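Local coordinates for protein DNA ligase (Archaeoglobus fulgidus, PDB 3GDE) that probably seals nicks in double-stranded DNA during replication, recombination and repair, using ATP and a magnesium cofactor, at residues V505-I510 with Y520-P525. Sequence-based numbering, arbitrary orientation.
Sequences VAYQEI and YALRFP
Arg523 and Glu509 form an antiparallel hydrogen-bonded pair near the base of a beta hairpin. Arg523 N gives a nearly straight bond to Glu509 O, 2.7 Å long. The bonding back from 505-510 to Arg523 is split between two donors. Gln508 N donates to Arg523 O at 2.9 Å, and Glu509 N adds a weak bond of 3.4 Å to the same oxygen. Two successive residues thus face Arg523, which makes a classic beta bulge. Weaker CA-H...O contacts continue the pairing on both sides of it: Pro525 CA meets Ala506 O at 3.1 Å, and Ile510 CA meets Ala521 O.

The apolar contacts centre on Leu522, whose two methyls reach different partners. Leu522 CD2 lies 3.8 Å from Ile510 CG1, the two side chains running side by side. Leu522 CD1 touches Val505 CG1 at 4.0 Å. That same valine methyl, anti to the backbone N (chi1 -180°), also meets Pro525 CB. Ile510 CG2 packs against CB and CD1 of Tyr520. Leu428 and Leu430 of strand 428-437 extend the packing round Leu522, while helix 542-550 touches Tyr507, Ile510 and Tyr520.

On the solvent side, Gln508 crosses Phe524. Gln508 CG lies 3.7 Å from Phe524 CB, and Gln508 CB sits at the ring edge, in plane. The amide and ring planes are 51° apart. Glu509 CB and Arg523 CB meet at 3.9 Å. Their charged groups do not touch, so any attraction between them is probably modest.

Both segments belong to the C-terminal OB-fold domain, where strands 502-506 and 526-530 also pair. The bulge lies where that pairing passes into the 509-512/520-523 hairpin. The chemistry implies a junction held by backbone bonds and a largely buried apolar cluster, with probably little contribution from side-chain charge.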
loop_
_atom_site.group_PDB
_atom_site.type_symbol
_atom_site.label_atom_id
_atom_site.label_comp_id
_atom_site.label_asym_id
_atom_site.label_seq_id
_atom_site.Cartn_x
_atom_site.Cartn_y
_atom_site.Cartn_z
ATOM N N VAL A 505 3.798 13.833 6.322
ATOM C CA VAL A 505 3.676 15.285 6.301
ATOM C C VAL A 505 2.731 15.758 7.413
ATOM O O VAL A 505 1.601 15.262 7.534
ATOM C CB VAL A 505 3.134 15.777 4.933
ATOM C CG1 VAL A 505 3.005 17.292 4.899
ATOM C CG2 VAL A 505 4.027 15.304 3.794
ATOM N N ALA A 506 3.208 16.713 8.217
ATOM C CA ALA A 506 2.368 17.413 9.182
ATOM C C ALA A 506 1.858 18.716 8.562
ATOM O O ALA A 506 2.418 19.216 7.591
ATOM C CB ALA A 506 3.148 17.698 10.464
ATOM N N TYR A 507 0.804 19.276 9.138
ATOM C CA TYR A 507 0.215 20.503 8.620
ATOM C C TYR A 507 -0.501 21.249 9.743
ATOM O O TYR A 507 -0.818 20.657 10.777
ATOM C CB TYR A 507 -0.774 20.167 7.491
ATOM C CG TYR A 507 -1.896 19.254 7.928
ATOM C CD1 TYR A 507 -3.132 19.773 8.296
ATOM C CD2 TYR A 507 -1.717 17.866 7.980
ATOM C CE1 TYR A 507 -4.166 18.945 8.714
ATOM C CE2 TYR A 507 -2.755 17.017 8.402
ATOM C CZ TYR A 507 -3.977 17.570 8.765
ATOM O OH TYR A 507 -5.019 16.754 9.180
ATOM N N GLN A 508 -0.759 22.540 9.538
ATOM C CA GLN A 508 -1.584 23.318 10.476
ATOM C C GLN A 508 -3.070 23.223 10.130
ATOM O O GLN A 508 -3.920 23.101 11.018
ATOM C CB GLN A 508 -1.144 24.788 10.527
ATOM C CG GLN A 508 0.185 25.030 11.264
ATOM C CD GLN A 508 0.221 24.417 12.654
ATOM O OE1 GLN A 508 -0.682 24.631 13.463
ATOM N NE2 GLN A 508 1.265 23.637 12.932
ATOM N N GLU A 509 -3.366 23.271 8.833
ATOM C CA GLU A 509 -4.738 23.295 8.348
ATOM C C GLU A 509 -4.853 22.750 6.922
ATOM O O GLU A 509 -3.929 22.877 6.128
ATOM C CB GLU A 509 -5.279 24.729 8.407
ATOM C CG GLU A 509 -6.794 24.825 8.273
ATOM C CD GLU A 509 -7.329 26.256 8.349
ATOM O OE1 GLU A 509 -6.614 27.219 7.955
ATOM O OE2 GLU A 509 -8.489 26.402 8.804
ATOM N N ILE A 510 -5.982 22.117 6.623
ATOM C CA ILE A 510 -6.377 21.843 5.242
ATOM C C ILE A 510 -7.405 22.914 4.853
ATOM O O ILE A 510 -8.421 23.066 5.529
ATOM C CB ILE A 510 -6.995 20.422 5.058
ATOM C CG1 ILE A 510 -6.010 19.333 5.491
ATOM C CG2 ILE A 510 -7.408 20.198 3.602
ATOM C CD1 ILE A 510 -6.668 18.010 5.867
ATOM N N TYR A 520 -8.123 21.001 -2.550
ATOM C CA TYR A 520 -7.613 21.210 -1.190
ATOM C C TYR A 520 -6.158 21.631 -1.202
ATOM O O TYR A 520 -5.408 21.276 -2.110
ATOM C CB TYR A 520 -7.782 19.950 -0.327
ATOM C CG TYR A 520 -9.224 19.547 -0.141
ATOM C CD1 TYR A 520 -10.016 20.158 0.821
ATOM C CD2 TYR A 520 -9.803 18.567 -0.944
ATOM C CE1 TYR A 520 -11.354 19.806 0.991
ATOM C CE2 TYR A 520 -11.138 18.208 -0.790
ATOM C CZ TYR A 520 -11.909 18.833 0.183
ATOM O OH TYR A 520 -13.236 18.484 0.347
ATOM N N ALA A 521 -5.766 22.394 -0.186
ATOM C CA ALA A 521 -4.380 22.810 -0.024
ATOM C C ALA A 521 -3.966 22.702 1.438
ATOM O O ALA A 521 -4.734 23.055 2.340
ATOM C CB ALA A 521 -4.187 24.230 -0.532
ATOM N N LEU A 522 -2.757 22.205 1.671
ATOM C CA LEU A 522 -2.208 22.172 3.019
ATOM C C LEU A 522 -1.631 23.541 3.383
ATOM O O LEU A 522 -0.869 24.144 2.606
ATOM C CB LEU A 522 -1.139 21.085 3.162
ATOM C CG LEU A 522 -1.516 19.630 2.857
ATOM C CD1 LEU A 522 -0.315 18.733 3.108
ATOM C CD2 LEU A 522 -2.708 19.164 3.683
ATOM N N ARG A 523 -2.026 24.024 4.560
ATOM C CA ARG A 523 -1.497 25.248 5.149
ATOM C C ARG A 523 -0.386 24.850 6.128
ATOM O O ARG A 523 -0.604 24.057 7.044
ATOM C CB ARG A 523 -2.632 26.008 5.845
ATOM C CG ARG A 523 -2.268 27.339 6.489
ATOM C CD ARG A 523 -2.412 28.537 5.528
ATOM N NE ARG A 523 -1.942 29.778 6.145
ATOM C CZ ARG A 523 -1.423 30.819 5.493
ATOM N NH1 ARG A 523 -1.289 30.803 4.169
ATOM N NH2 ARG A 523 -1.024 31.892 6.180
ATOM N N PHE A 524 0.810 25.382 5.896
ATOM C CA PHE A 524 2.023 25.066 6.676
ATOM C C PHE A 524 2.376 23.576 6.750
ATOM O O PHE A 524 2.545 23.029 7.846
ATOM C CB PHE A 524 2.004 25.728 8.074
ATOM C CG PHE A 524 1.722 27.199 8.031
ATOM C CD1 PHE A 524 0.527 27.703 8.523
ATOM C CD2 PHE A 524 2.629 28.076 7.456
ATOM C CE1 PHE A 524 0.250 29.073 8.462
ATOM C CE2 PHE A 524 2.359 29.441 7.390
ATOM C CZ PHE A 524 1.169 29.934 7.897
ATOM N N PRO A 525 2.536 22.929 5.575
ATOM C CA PRO A 525 2.968 21.537 5.556
ATOM C C PRO A 525 4.412 21.447 6.051
ATOM O O PRO A 525 5.208 22.362 5.833
ATOM C CB PRO A 525 2.872 21.159 4.073
ATOM C CG PRO A 525 3.057 22.438 3.356
ATOM C CD PRO A 525 2.379 23.469 4.209
#